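Side-chain contacts in serpin B3 (Homo sapiens, PDB 4ZK3), which probably inhibits proteases as a member of the serpin family and is linked, as the compact, aggregating Pso p27 form, with psoriasis: residues A[11-16]-A[264-269]; A[211-216]-A[336-341]; A[134-139]-A[173-178]; A[298-301]-A[307-310]. All blocks are in the same frame, centred on the assembly; numbering follows the deposited sequence.

Contact 1 (A[11-16]-A[264-269]); sequences FMFDLF and EKLMEW
L266 sets CD2, with CB beside it, against the edge of the F13 ring, the two side chains meeting at a slant. Its methyl CD2 lies near the ring plane and meets the outer C-C bond almost evenly, CD2 of L266 being 3.5 Å from CZ of F13 and 3.6 Å from CE2 of the same ring. CB of L266 is also 4.1 Å from F13 CZ, so the leucine approaches the rim and does not lie over a face. M12 supplies the third member. Its chain is extended as far as SD and then turns at chi3 (89°), which brings CE over one face of the neighbouring F13 ring, 3.5 Å above the plane and displaced toward the rim. From there CE of M12 also reaches L266 CD2 at 4.0 Å, the two side chains crossing at about a right angle. CD2 thus meets the ring edge and the M12 methyl together, on its side toward helix 4-19, while the backbones stay well apart, CA of F13 and CA of L266 being 10.0 Å from each other. L261 packs against both F13 and L266, and I381 of strand 380-387 against M12 and L266. Helices 4-19 and 263-269 are therefore joined here by a small, buried, wholly apolar junction, whose hold rests on close fit and exclusion of water, without polar bonds to fix its direction.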
loop_
_atom_site.group_PDB
_atom_site.type_symbol
_atom_site.label_atom_id
_atom_site.label_comp_id
_atom_site.label_asym_id
_atom_site.label_seq_id
_atom_site.Cartn_x
_atom_site.Cartn_y
_atom_site.Cartn_z
ATOM N N PHE A 11 -4.840 -3.368 -9.701
ATOM C CA PHE A 11 -3.589 -3.974 -9.246
ATOM C C PHE A 11 -3.656 -4.307 -7.773
ATOM O O PHE A 11 -3.265 -5.421 -7.370
ATOM C CB PHE A 11 -2.419 -3.016 -9.558
ATOM C CG PHE A 11 -1.097 -3.497 -9.104
ATOM C CD1 PHE A 11 -0.617 -4.714 -9.475
ATOM C CD2 PHE A 11 -0.265 -2.658 -8.315
ATOM C CE1 PHE A 11 0.648 -5.150 -9.085
ATOM C CE2 PHE A 11 0.975 -3.093 -7.896
ATOM C CZ PHE A 11 1.447 -4.350 -8.278
ATOM N N MET A 12 -4.212 -3.394 -6.980
ATOM C CA MET A 12 -4.466 -3.642 -5.544
ATOM C C MET A 12 -5.282 -4.938 -5.302
ATOM O O MET A 12 -4.895 -5.768 -4.477
ATOM C CB MET A 12 -5.164 -2.424 -4.877
ATOM C CG MET A 12 -5.534 -2.571 -3.369
ATOM S SD MET A 12 -6.606 -1.227 -2.888
ATOM C CE MET A 12 -8.176 -2.001 -3.302
ATOM N N PHE A 13 -6.377 -5.152 -6.032
ATOM C CA PHE A 13 -7.120 -6.412 -5.861
ATOM C C PHE A 13 -6.373 -7.639 -6.387
ATOM O O PHE A 13 -6.478 -8.741 -5.782
ATOM C CB PHE A 13 -8.508 -6.316 -6.452
ATOM C CG PHE A 13 -9.444 -5.523 -5.603
ATOM C CD1 PHE A 13 -9.837 -6.019 -4.375
ATOM C CD2 PHE A 13 -9.877 -4.252 -5.991
ATOM C CE1 PHE A 13 -10.700 -5.292 -3.563
ATOM C CE2 PHE A 13 -10.724 -3.510 -5.187
ATOM C CZ PHE A 13 -11.138 -4.028 -3.963
ATOM N N ASP A 14 -5.606 -7.463 -7.469
ATOM C CA ASP A 14 -4.852 -8.572 -8.001
ATOM C C ASP A 14 -3.850 -8.965 -6.929
ATOM O O ASP A 14 -3.559 -10.167 -6.738
ATOM C CB ASP A 14 -4.117 -8.275 -9.291
ATOM C CG ASP A 14 -5.038 -7.867 -10.428
ATOM O OD1 ASP A 14 -6.281 -7.987 -10.344
ATOM O OD2 ASP A 14 -4.475 -7.356 -11.411
ATOM N N LEU A 15 -3.325 -7.980 -6.191
ATOM C CA LEU A 15 -2.390 -8.342 -5.110
ATOM C C LEU A 15 -3.078 -9.091 -4.018
ATOM O O LEU A 15 -2.536 -10.081 -3.505
ATOM C CB LEU A 15 -1.666 -7.139 -4.505
ATOM C CG LEU A 15 -0.601 -6.518 -5.398
ATOM C CD1 LEU A 15 -0.202 -5.142 -4.854
ATOM C CD2 LEU A 15 0.631 -7.312 -5.649
ATOM N N PHE A 16 -4.222 -8.581 -3.622
ATOM C CA PHE A 16 -4.951 -9.101 -2.487
ATOM C C PHE A 16 -5.236 -10.611 -2.624
ATOM O O PHE A 16 -5.081 -11.353 -1.667
ATOM C CB PHE A 16 -6.243 -8.321 -2.287
ATOM C CG PHE A 16 -6.975 -8.713 -1.056
ATOM C CD1 PHE A 16 -6.593 -8.245 0.171
ATOM C CD2 PHE A 16 -8.017 -9.622 -1.110
ATOM C CE1 PHE A 16 -7.253 -8.623 1.318
ATOM C CE2 PHE A 16 -8.692 -10.015 0.027
ATOM C CZ PHE A 16 -8.290 -9.535 1.249
ATOM N N GLU A 264 -14.362 -2.620 -9.603
ATOM C CA GLU A 264 -15.598 -2.031 -10.111
ATOM C C GLU A 264 -16.647 -1.941 -8.998
ATOM O O GLU A 264 -17.189 -0.893 -8.761
ATOM C CB GLU A 264 -16.053 -2.912 -11.287
ATOM C CG GLU A 264 -17.284 -2.516 -12.063
ATOM C CD GLU A 264 -17.509 -3.526 -13.190
ATOM O OE1 GLU A 264 -17.638 -4.705 -12.837
ATOM O OE2 GLU A 264 -17.474 -3.173 -14.400
ATOM N N LYS A 265 -16.838 -3.021 -8.241
ATOM C CA LYS A 265 -17.779 -3.051 -7.120
ATOM C C LYS A 265 -17.378 -2.115 -5.971
ATOM O O LYS A 265 -18.230 -1.399 -5.408
ATOM C CB LYS A 265 -17.895 -4.476 -6.539
ATOM C CG LYS A 265 -18.428 -5.553 -7.497
ATOM C CD LYS A 265 -19.942 -5.613 -7.441
ATOM C CE LYS A 265 -20.559 -5.836 -8.823
ATOM N NZ LYS A 265 -22.042 -5.656 -8.831
ATOM N N LEU A 266 -16.088 -2.117 -5.610
ATOM C CA LEU A 266 -15.595 -1.167 -4.601
ATOM C C LEU A 266 -15.937 0.264 -4.942
ATOM O O LEU A 266 -16.386 1.057 -4.097
ATOM C CB LEU A 266 -14.081 -1.264 -4.477
ATOM C CG LEU A 266 -13.430 -0.539 -3.273
ATOM C CD1 LEU A 266 -14.037 -1.060 -1.985
ATOM C CD2 LEU A 266 -11.926 -0.734 -3.167
ATOM N N MET A 267 -15.709 0.608 -6.203
ATOM C CA MET A 267 -15.938 1.971 -6.646
ATOM C C MET A 267 -17.389 2.341 -6.542
ATOM O O MET A 267 -17.715 3.448 -6.162
ATOM C CB MET A 267 -15.386 2.196 -8.054
ATOM C CG MET A 267 -13.859 2.085 -8.062
ATOM S SD MET A 267 -13.074 2.378 -9.653
ATOM C CE MET A 267 -11.564 1.397 -9.540
ATOM N N GLU A 268 -18.264 1.388 -6.796
ATOM C CA GLU A 268 -19.684 1.667 -6.710
ATOM C C GLU A 268 -20.107 1.869 -5.255
ATOM O O GLU A 268 -20.638 2.915 -4.872
ATOM C CB GLU A 268 -20.444 0.507 -7.329
ATOM C CG GLU A 268 -21.826 0.879 -7.819
ATOM C CD GLU A 268 -22.690 -0.334 -8.045
ATOM O OE1 GLU A 268 -22.176 -1.308 -8.649
ATOM O OE2 GLU A 268 -23.864 -0.315 -7.591
ATOM N N TRP A 269 -19.818 0.854 -4.446
ATOM C CA TRP A 269 -20.301 0.743 -3.085
ATOM C C TRP A 269 -19.764 1.806 -2.125
ATOM O O TRP A 269 -20.420 2.127 -1.113
ATOM C CB TRP A 269 -19.935 -0.633 -2.514
ATOM C CG TRP A 269 -20.593 -1.788 -3.245
ATOM C CD1 TRP A 269 -21.702 -1.720 -4.046
ATOM C CD2 TRP A 269 -20.217 -3.160 -3.207
ATOM N NE1 TRP A 269 -22.014 -2.964 -4.525
ATOM C CE2 TRP A 269 -21.133 -3.871 -4.013
ATOM C CE3 TRP A 269 -19.198 -3.869 -2.567
ATOM C CZ2 TRP A 269 -21.066 -5.253 -4.185
ATOM C CZ3 TRP A 269 -19.115 -5.244 -2.759
ATOM C CH2 TRP A 269 -20.049 -5.923 -3.548
#

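Contact 2 (A[211-216]-A[336-341]); sequences QMMRQY and VTEEGA
V336, T337 and E338 meet a single side chain of strand 206-224, that of M213. V336 offers its CG1 methyl, 3.9 Å from CE of M213, at the tip of a chain that runs straight to SD and bends at chi3 (-61°). T337 turns its side chain away and contributes backbone: SD of M213 is 3.3 Å from its carbonyl carbon. The threonine hydroxyl works within its own turn instead, OG1 of T337 accepting from E339 N at 3.0 Å in an ST turn and, more weakly, from G340 N. E338 comes next, and the sulfur lies close to its amide, M213 SD being 3.2 Å from E338 N. Bent at chi2 (88°), the glutamate passes its aliphatic part across the thioether at a slant, with CG of E338 3.6 Å from M213 SD. Its buried carboxylate is held elsewhere, OE1 by a salt bridge to R286 and OE2 by a hydrogen bond to T195. E339 lies at the exposed crest, and G340 O closes the turn by accepting from T337 N at 3.0 Å. A341 leads into strand 340-351. The turn joins strand 325-336 to strand 340-351, which lies between 325-336 and 174-185 as the inserted reactive-centre loop does in cleaved serpins. T337 O is bonded to W186, just past strand 174-185, while M213 pairs by its backbone with L284, so the M213 side chain links the turn to strand 206-224, which is itself paired with strand 276-294.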
loop_
_atom_site.group_PDB
_atom_site.type_symbol
_atom_site.label_atom_id
_atom_site.label_comp_id
_atom_site.label_asym_id
_atom_site.label_seq_id
_atom_site.Cartn_x
_atom_site.Cartn_y
_atom_site.Cartn_z
ATOM N N GLN A 211 -9.218 -4.004 22.896
ATOM C CA GLN A 211 -9.704 -2.736 23.408
ATOM C C GLN A 211 -10.622 -2.126 22.345
ATOM O O GLN A 211 -10.189 -1.807 21.212
ATOM C CB GLN A 211 -8.538 -1.824 23.759
ATOM C CG GLN A 211 -7.646 -2.350 24.885
ATOM C CD GLN A 211 -8.392 -2.376 26.219
ATOM O OE1 GLN A 211 -8.689 -3.452 26.750
ATOM N NE2 GLN A 211 -8.770 -1.214 26.704
ATOM N N MET A 212 -11.896 -1.983 22.678
ATOM C CA MET A 212 -12.890 -1.491 21.715
ATOM C C MET A 212 -13.228 -0.043 21.904
ATOM O O MET A 212 -13.747 0.340 22.935
ATOM C CB MET A 212 -14.198 -2.322 21.771
ATOM C CG MET A 212 -15.187 -1.962 20.634
ATOM S SD MET A 212 -14.532 -2.527 19.030
ATOM C CE MET A 212 -14.753 -4.281 19.140
ATOM N N MET A 213 -12.984 0.780 20.878
ATOM C CA MET A 213 -13.319 2.190 20.973
ATOM C C MET A 213 -14.761 2.353 20.514
ATOM O O MET A 213 -15.256 1.578 19.689
ATOM C CB MET A 213 -12.400 3.070 20.116
ATOM C CG MET A 213 -10.918 2.734 20.185
ATOM S SD MET A 213 -9.941 3.819 19.118
ATOM C CE MET A 213 -10.594 3.493 17.469
ATOM N N ARG A 214 -15.430 3.356 21.018
ATOM C CA ARG A 214 -16.879 3.476 20.825
ATOM C C ARG A 214 -17.232 4.939 20.731
ATOM O O ARG A 214 -16.678 5.744 21.457
ATOM C CB ARG A 214 -17.638 2.844 21.974
ATOM C CG ARG A 214 -17.251 1.373 22.197
ATOM C CD ARG A 214 -18.079 0.561 23.209
ATOM N NE ARG A 214 -17.815 0.921 24.583
ATOM C CZ ARG A 214 -18.424 1.910 25.231
ATOM N NH1 ARG A 214 -19.310 2.675 24.606
ATOM N NH2 ARG A 214 -18.139 2.158 26.508
ATOM N N GLN A 215 -18.098 5.271 19.771
ATOM C CA GLN A 215 -18.649 6.591 19.636
ATOM C C GLN A 215 -19.938 6.502 18.814
ATOM O O GLN A 215 -20.130 5.547 18.072
ATOM C CB GLN A 215 -17.658 7.572 18.980
ATOM C CG GLN A 215 -17.441 7.379 17.475
ATOM C CD GLN A 215 -16.560 8.460 16.865
ATOM O OE1 GLN A 215 -15.404 8.216 16.516
ATOM N NE2 GLN A 215 -17.082 9.666 16.772
ATOM N N TYR A 216 -20.798 7.500 19.015
ATOM C CA TYR A 216 -22.129 7.623 18.409
ATOM C C TYR A 216 -22.047 8.936 17.688
ATOM O O TYR A 216 -21.791 9.958 18.308
ATOM C CB TYR A 216 -23.254 7.692 19.471
ATOM C CG TYR A 216 -24.687 7.612 18.915
ATOM C CD1 TYR A 216 -25.285 6.375 18.677
ATOM C CD2 TYR A 216 -25.446 8.774 18.648
ATOM C CE1 TYR A 216 -26.574 6.284 18.173
ATOM C CE2 TYR A 216 -26.746 8.691 18.140
ATOM C CZ TYR A 216 -27.302 7.442 17.902
ATOM O OH TYR A 216 -28.578 7.297 17.388
ATOM N N VAL A 336 -4.246 2.078 14.664
ATOM C CA VAL A 336 -5.445 2.874 14.901
ATOM C C VAL A 336 -5.645 3.089 16.418
ATOM O O VAL A 336 -5.538 2.158 17.197
ATOM C CB VAL A 336 -6.620 2.093 14.230
ATOM C CG1 VAL A 336 -7.995 2.529 14.707
ATOM C CG2 VAL A 336 -6.495 2.254 12.715
ATOM N N THR A 337 -5.878 4.343 16.810
ATOM C CA THR A 337 -6.088 4.752 18.179
ATOM C C THR A 337 -7.318 5.641 18.198
ATOM O O THR A 337 -7.928 5.911 17.151
ATOM C CB THR A 337 -4.911 5.586 18.756
ATOM O OG1 THR A 337 -4.923 6.903 18.167
ATOM C CG2 THR A 337 -3.574 4.893 18.502
ATOM N N GLU A 338 -7.673 6.098 19.405
ATOM C CA GLU A 338 -8.731 7.103 19.609
ATOM C C GLU A 338 -8.454 8.465 18.953
ATOM O O GLU A 338 -9.408 9.197 18.616
ATOM C CB GLU A 338 -8.971 7.298 21.138
ATOM C CG GLU A 338 -9.539 6.070 21.836
ATOM C CD GLU A 338 -8.508 5.070 22.355
ATOM O OE1 GLU A 338 -7.318 5.130 21.972
ATOM O OE2 GLU A 338 -8.867 4.163 23.154
ATOM N N GLU A 339 -7.177 8.832 18.791
ATOM C CA GLU A 339 -6.824 10.132 18.166
ATOM C C GLU A 339 -6.885 10.139 16.635
ATOM O O GLU A 339 -7.270 11.161 16.035
ATOM C CB GLU A 339 -5.425 10.637 18.606
ATOM C CG GLU A 339 -5.437 11.329 20.006
ATOM C CD GLU A 339 -5.713 10.342 21.160
ATOM O OE1 GLU A 339 -5.217 9.176 21.077
ATOM O OE2 GLU A 339 -6.427 10.708 22.127
ATOM N N GLY A 340 -6.495 9.007 16.058
ATOM C CA GLY A 340 -6.482 8.779 14.623
ATOM C C GLY A 340 -5.713 7.565 14.171
ATOM O O GLY A 340 -5.822 6.446 14.730
ATOM N N ALA A 341 -4.986 7.709 13.075
ATOM C CA ALA A 341 -4.267 6.547 12.567
ATOM C C ALA A 341 -2.928 6.965 12.023
ATOM O O ALA A 341 -2.727 8.115 11.704
ATOM C CB ALA A 341 -5.117 5.826 11.525
#

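Contact 3 (A[134-139]-A[173-178]); sequences VDFANA and TLVLVN
F136 and V175 provide the apolar part of the contact. The ring presents its far end, with CZ of F136 3.7 Å from CG2 of V175, and CE1 only slightly farther from the same methyl. The valine meets the ring obliquely, and the two side chains cross at about a right angle. CG of F136 stands anti to the carbonyl carbon (chi1 -74°), a setting that carries the ring from the loop toward the start of the strand. One ring face is occupied from the end of the preceding strand: CG2 of V134 sits over its centre, 3.5 Å above the plane. A second group of contacts is between ring and backbone. CE2 of F136 lies 4.0 Å from the carbonyl carbon of T173 and 4.1 Å from L174 N, again at an oblique angle, beside the classic beta bulge where T173 and L174 both face G351. Polar bonds shape the loop itself. N138 N donates to OD1 of D135 at 2.8 Å and 160°, an Asx motif in which the amide comes from above the carboxylate plane, 40° out of it. E110 accepts from A137 N, and more weakly from F136 N. A139 takes the N-cap position just before helix 140-153, whose S143 touches both V134 and F136. I168 packs against F136 and V175 alike. The loop thus carries the chain from strand 130-134 to that helix, with its phenylalanine resting on the beginning of strand 174-185, between strands 99-110 and 340-351.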
loop_
_atom_site.group_PDB
_atom_site.type_symbol
_atom_site.label_atom_id
_atom_site.label_comp_id
_atom_site.label_asym_id
_atom_site.label_seq_id
_atom_site.Cartn_x
_atom_site.Cartn_y
_atom_site.Cartn_z
ATOM N N VAL A 134 26.182 4.227 -3.262
ATOM C CA VAL A 134 26.666 3.439 -2.119
ATOM C C VAL A 134 27.606 2.353 -2.597
ATOM O O VAL A 134 27.699 2.058 -3.813
ATOM C CB VAL A 134 25.479 2.863 -1.302
ATOM C CG1 VAL A 134 24.560 4.025 -0.929
ATOM C CG2 VAL A 134 24.692 1.821 -2.101
ATOM N N ASP A 135 28.372 1.809 -1.650
ATOM C CA ASP A 135 29.416 0.834 -1.926
ATOM C C ASP A 135 28.914 -0.572 -1.758
ATOM O O ASP A 135 29.177 -1.226 -0.739
ATOM C CB ASP A 135 30.620 1.092 -0.988
ATOM C CG ASP A 135 31.934 0.387 -1.449
ATOM O OD1 ASP A 135 31.944 -0.590 -2.240
ATOM O OD2 ASP A 135 32.986 0.843 -0.964
ATOM N N PHE A 136 28.179 -1.063 -2.750
ATOM C CA PHE A 136 27.613 -2.399 -2.698
ATOM C C PHE A 136 28.797 -3.367 -2.913
ATOM O O PHE A 136 28.790 -4.458 -2.373
ATOM C CB PHE A 136 26.543 -2.705 -3.801
ATOM C CG PHE A 136 25.159 -2.035 -3.611
ATOM C CD1 PHE A 136 24.403 -2.240 -2.468
ATOM C CD2 PHE A 136 24.605 -1.257 -4.634
ATOM C CE1 PHE A 136 23.145 -1.656 -2.312
ATOM C CE2 PHE A 136 23.371 -0.663 -4.480
ATOM C CZ PHE A 136 22.641 -0.863 -3.311
ATOM N N ALA A 137 29.767 -2.972 -3.748
ATOM C CA ALA A 137 30.822 -3.900 -4.168
ATOM C C ALA A 137 31.602 -4.365 -2.974
ATOM O O ALA A 137 31.743 -5.551 -2.766
ATOM C CB ALA A 137 31.768 -3.260 -5.184
ATOM N N ASN A 138 32.078 -3.422 -2.172
ATOM C CA ASN A 138 32.895 -3.784 -1.040
ATOM C C ASN A 138 32.185 -3.798 0.282
ATOM O O ASN A 138 32.780 -4.201 1.245
ATOM C CB ASN A 138 34.058 -2.823 -0.901
ATOM C CG ASN A 138 34.749 -2.575 -2.212
ATOM O OD1 ASN A 138 34.862 -1.422 -2.651
ATOM N ND2 ASN A 138 35.140 -3.630 -2.873
ATOM N N ALA A 139 30.934 -3.360 0.364
ATOM C CA ALA A 139 30.283 -3.201 1.666
ATOM C C ALA A 139 28.768 -3.400 1.543
ATOM O O ALA A 139 27.989 -2.520 1.862
ATOM C CB ALA A 139 30.645 -1.834 2.208
ATOM N N THR A 173 23.766 -3.879 -8.025
ATOM C CA THR A 173 24.083 -2.564 -8.582
ATOM C C THR A 173 23.007 -1.468 -8.412
ATOM O O THR A 173 23.328 -0.299 -8.588
ATOM C CB THR A 173 24.475 -2.663 -10.056
ATOM O OG1 THR A 173 23.415 -3.298 -10.776
ATOM C CG2 THR A 173 25.821 -3.398 -10.175
ATOM N N LEU A 174 21.779 -1.869 -8.060
ATOM C CA LEU A 174 20.596 -0.998 -8.034
ATOM C C LEU A 174 19.610 -1.479 -6.948
ATOM O O LEU A 174 19.257 -2.628 -6.911
ATOM C CB LEU A 174 19.934 -1.071 -9.422
ATOM C CG LEU A 174 18.489 -0.586 -9.530
ATOM C CD1 LEU A 174 18.271 0.487 -10.572
ATOM C CD2 LEU A 174 17.574 -1.738 -9.836
ATOM N N VAL A 175 19.211 -0.581 -6.056
ATOM C CA VAL A 175 18.000 -0.762 -5.235
ATOM C C VAL A 175 17.117 0.505 -5.409
ATOM O O VAL A 175 17.526 1.642 -5.136
ATOM C CB VAL A 175 18.315 -0.956 -3.761
ATOM C CG1 VAL A 175 17.040 -1.072 -2.908
ATOM C CG2 VAL A 175 19.231 -2.182 -3.561
ATOM N N LEU A 176 15.922 0.305 -5.928
ATOM C CA LEU A 176 14.978 1.369 -6.053
ATOM C C LEU A 176 14.050 1.237 -4.868
ATOM O O LEU A 176 13.591 0.138 -4.554
ATOM C CB LEU A 176 14.218 1.216 -7.341
ATOM C CG LEU A 176 15.017 1.503 -8.608
ATOM C CD1 LEU A 176 14.343 0.938 -9.837
ATOM C CD2 LEU A 176 15.110 2.978 -8.787
ATOM N N VAL A 177 13.733 2.354 -4.224
ATOM C CA VAL A 177 12.933 2.314 -3.035
ATOM C C VAL A 177 11.839 3.353 -3.059
ATOM O O VAL A 177 12.084 4.437 -3.481
ATOM C CB VAL A 177 13.829 2.464 -1.783
ATOM C CG1 VAL A 177 12.981 2.334 -0.545
ATOM C CG2 VAL A 177 14.876 1.370 -1.777
ATOM N N ASN A 178 10.627 2.962 -2.694
ATOM C CA ASN A 178 9.547 3.860 -2.387
ATOM C C ASN A 178 9.164 3.780 -0.913
ATOM O O ASN A 178 9.036 2.691 -0.360
ATOM C CB ASN A 178 8.255 3.502 -3.169
ATOM C CG ASN A 178 7.111 4.389 -2.796
ATOM O OD1 ASN A 178 6.987 5.511 -3.338
ATOM N ND2 ASN A 178 6.342 3.984 -1.845
#

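Contact 4 (A[298-301]-A[307-310]); sequences TLRT and IFNG
Residues 298-301 of helix 296-302 and the 3-10 segment ending at F308 come closest at R300 and F308, whose CA atoms are 7.8 Å apart. F308 points its side chain at the helix and is met there by two consecutive residues. L299 touches the ring at its edge, near the plane, with its CB 4.1 Å from CE2 of F308. R300 reaches the other end of the phenylalanine: its chain runs extended from the backbone and then bends at chi3 (-92°), which swings NH2 to within 3.3 Å of F308 CB. The guanidinium and ring planes stand 71° apart and the approach is oblique, so the arginine packs beside the root of the ring without stacking on it. Its charge is answered within the helix by a salt bridge from NH1 to D297. The preceding residue, I307, lays CG2 over one face of the F308 ring, 3.5 Å above the plane and offset toward the rim. Strand 325-336 supports the cluster, V328 touching both L299 and F308 and L325 touching I307 and F308, while T298 and T301 touch Q18 of helix 4-19.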
loop_
_atom_site.group_PDB
_atom_site.type_symbol
_atom_site.label_atom_id
_atom_site.label_comp_id
_atom_site.label_asym_id
_atom_site.label_seq_id
_atom_site.Cartn_x
_atom_site.Cartn_y
_atom_site.Cartn_z
ATOM N N THR A 298 5.144 -13.913 -6.391
ATOM C CA THR A 298 3.834 -13.264 -6.592
ATOM C C THR A 298 3.749 -12.498 -7.931
ATOM O O THR A 298 2.868 -12.737 -8.740
ATOM C CB THR A 298 3.519 -12.317 -5.433
ATOM O OG1 THR A 298 3.516 -13.043 -4.217
ATOM C CG2 THR A 298 2.140 -11.624 -5.578
ATOM N N LEU A 299 4.665 -11.565 -8.174
ATOM C CA LEU A 299 4.629 -10.779 -9.435
ATOM C C LEU A 299 4.890 -11.642 -10.669
ATOM O O LEU A 299 4.368 -11.378 -11.747
ATOM C CB LEU A 299 5.676 -9.636 -9.393
ATOM C CG LEU A 299 5.326 -8.590 -8.307
ATOM C CD1 LEU A 299 6.509 -7.688 -8.030
ATOM C CD2 LEU A 299 4.111 -7.840 -8.752
ATOM N N ARG A 300 5.785 -12.592 -10.502
ATOM C CA ARG A 300 6.033 -13.625 -11.521
ATOM C C ARG A 300 4.719 -14.295 -11.940
ATOM O O ARG A 300 4.351 -14.176 -13.104
ATOM C CB ARG A 300 7.055 -14.624 -11.006
ATOM C CG ARG A 300 7.580 -15.620 -12.017
ATOM C CD ARG A 300 8.594 -16.485 -11.284
ATOM N NE ARG A 300 9.943 -15.943 -11.422
ATOM C CZ ARG A 300 10.881 -15.949 -10.486
ATOM N NH1 ARG A 300 10.660 -16.436 -9.271
ATOM N NH2 ARG A 300 12.075 -15.443 -10.776
ATOM N N THR A 301 3.993 -14.864 -10.985
ATOM C CA THR A 301 2.643 -15.384 -11.208
ATOM C C THR A 301 1.725 -14.445 -11.946
ATOM O O THR A 301 0.890 -14.888 -12.771
ATOM C CB THR A 301 1.962 -15.668 -9.874
ATOM O OG1 THR A 301 2.771 -16.573 -9.114
ATOM C CG2 THR A 301 0.569 -16.244 -10.053
ATOM N N ILE A 307 11.654 -9.869 -16.354
ATOM C CA ILE A 307 12.344 -8.971 -15.451
ATOM C C ILE A 307 13.121 -9.758 -14.427
ATOM O O ILE A 307 14.143 -9.272 -13.901
ATOM C CB ILE A 307 11.308 -8.019 -14.776
ATOM C CG1 ILE A 307 11.965 -6.931 -13.987
ATOM C CG2 ILE A 307 10.397 -8.772 -13.822
ATOM C CD1 ILE A 307 12.529 -5.836 -14.822
ATOM N N PHE A 308 12.672 -10.964 -14.107
ATOM C CA PHE A 308 13.411 -11.784 -13.098
ATOM C C PHE A 308 14.374 -12.844 -13.698
ATOM O O PHE A 308 15.006 -13.587 -12.962
ATOM C CB PHE A 308 12.454 -12.435 -12.091
ATOM C CG PHE A 308 11.570 -11.438 -11.348
ATOM C CD1 PHE A 308 12.118 -10.496 -10.477
ATOM C CD2 PHE A 308 10.193 -11.460 -11.511
ATOM C CE1 PHE A 308 11.315 -9.599 -9.798
ATOM C CE2 PHE A 308 9.381 -10.566 -10.817
ATOM C CZ PHE A 308 9.948 -9.634 -9.975
ATOM N N ASN A 309 14.517 -12.881 -15.023
ATOM C CA ASN A 309 15.396 -13.866 -15.641
ATOM C C ASN A 309 16.205 -13.284 -16.762
ATOM O O ASN A 309 16.171 -12.052 -17.017
ATOM C CB ASN A 309 14.595 -15.105 -16.114
ATOM C CG ASN A 309 13.700 -14.829 -17.315
ATOM O OD1 ASN A 309 13.967 -13.962 -18.158
ATOM N ND2 ASN A 309 12.613 -15.585 -17.398
ATOM N N GLY A 310 16.878 -14.202 -17.467
ATOM C CA GLY A 310 17.830 -13.878 -18.468
ATOM C C GLY A 310 17.271 -13.109 -19.636
ATOM O O GLY A 310 18.056 -12.478 -20.334
#

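From the N terminus, helix 4-19 opens contact 1, whose long loop ends at helix 263-269. Contact 3 opens and closes within that loop, pinning the segment ahead of helix 140-153 to the start of strand 174-185. Contact 2 also begins inside it, at 211-216, but ends beyond it at 336-341, so contacts 1 and 2 cross. Contact 4, a short local closure after helix 296-302, falls within the span of contact 2. Contacts 1 and 3 lie on opposite sides of the chain's centre, as do contacts 2 and 4. Contacts 2 and 3 share a sheet through the adjacent strands 340-351 and 174-185, although their centres are 41 Å apart.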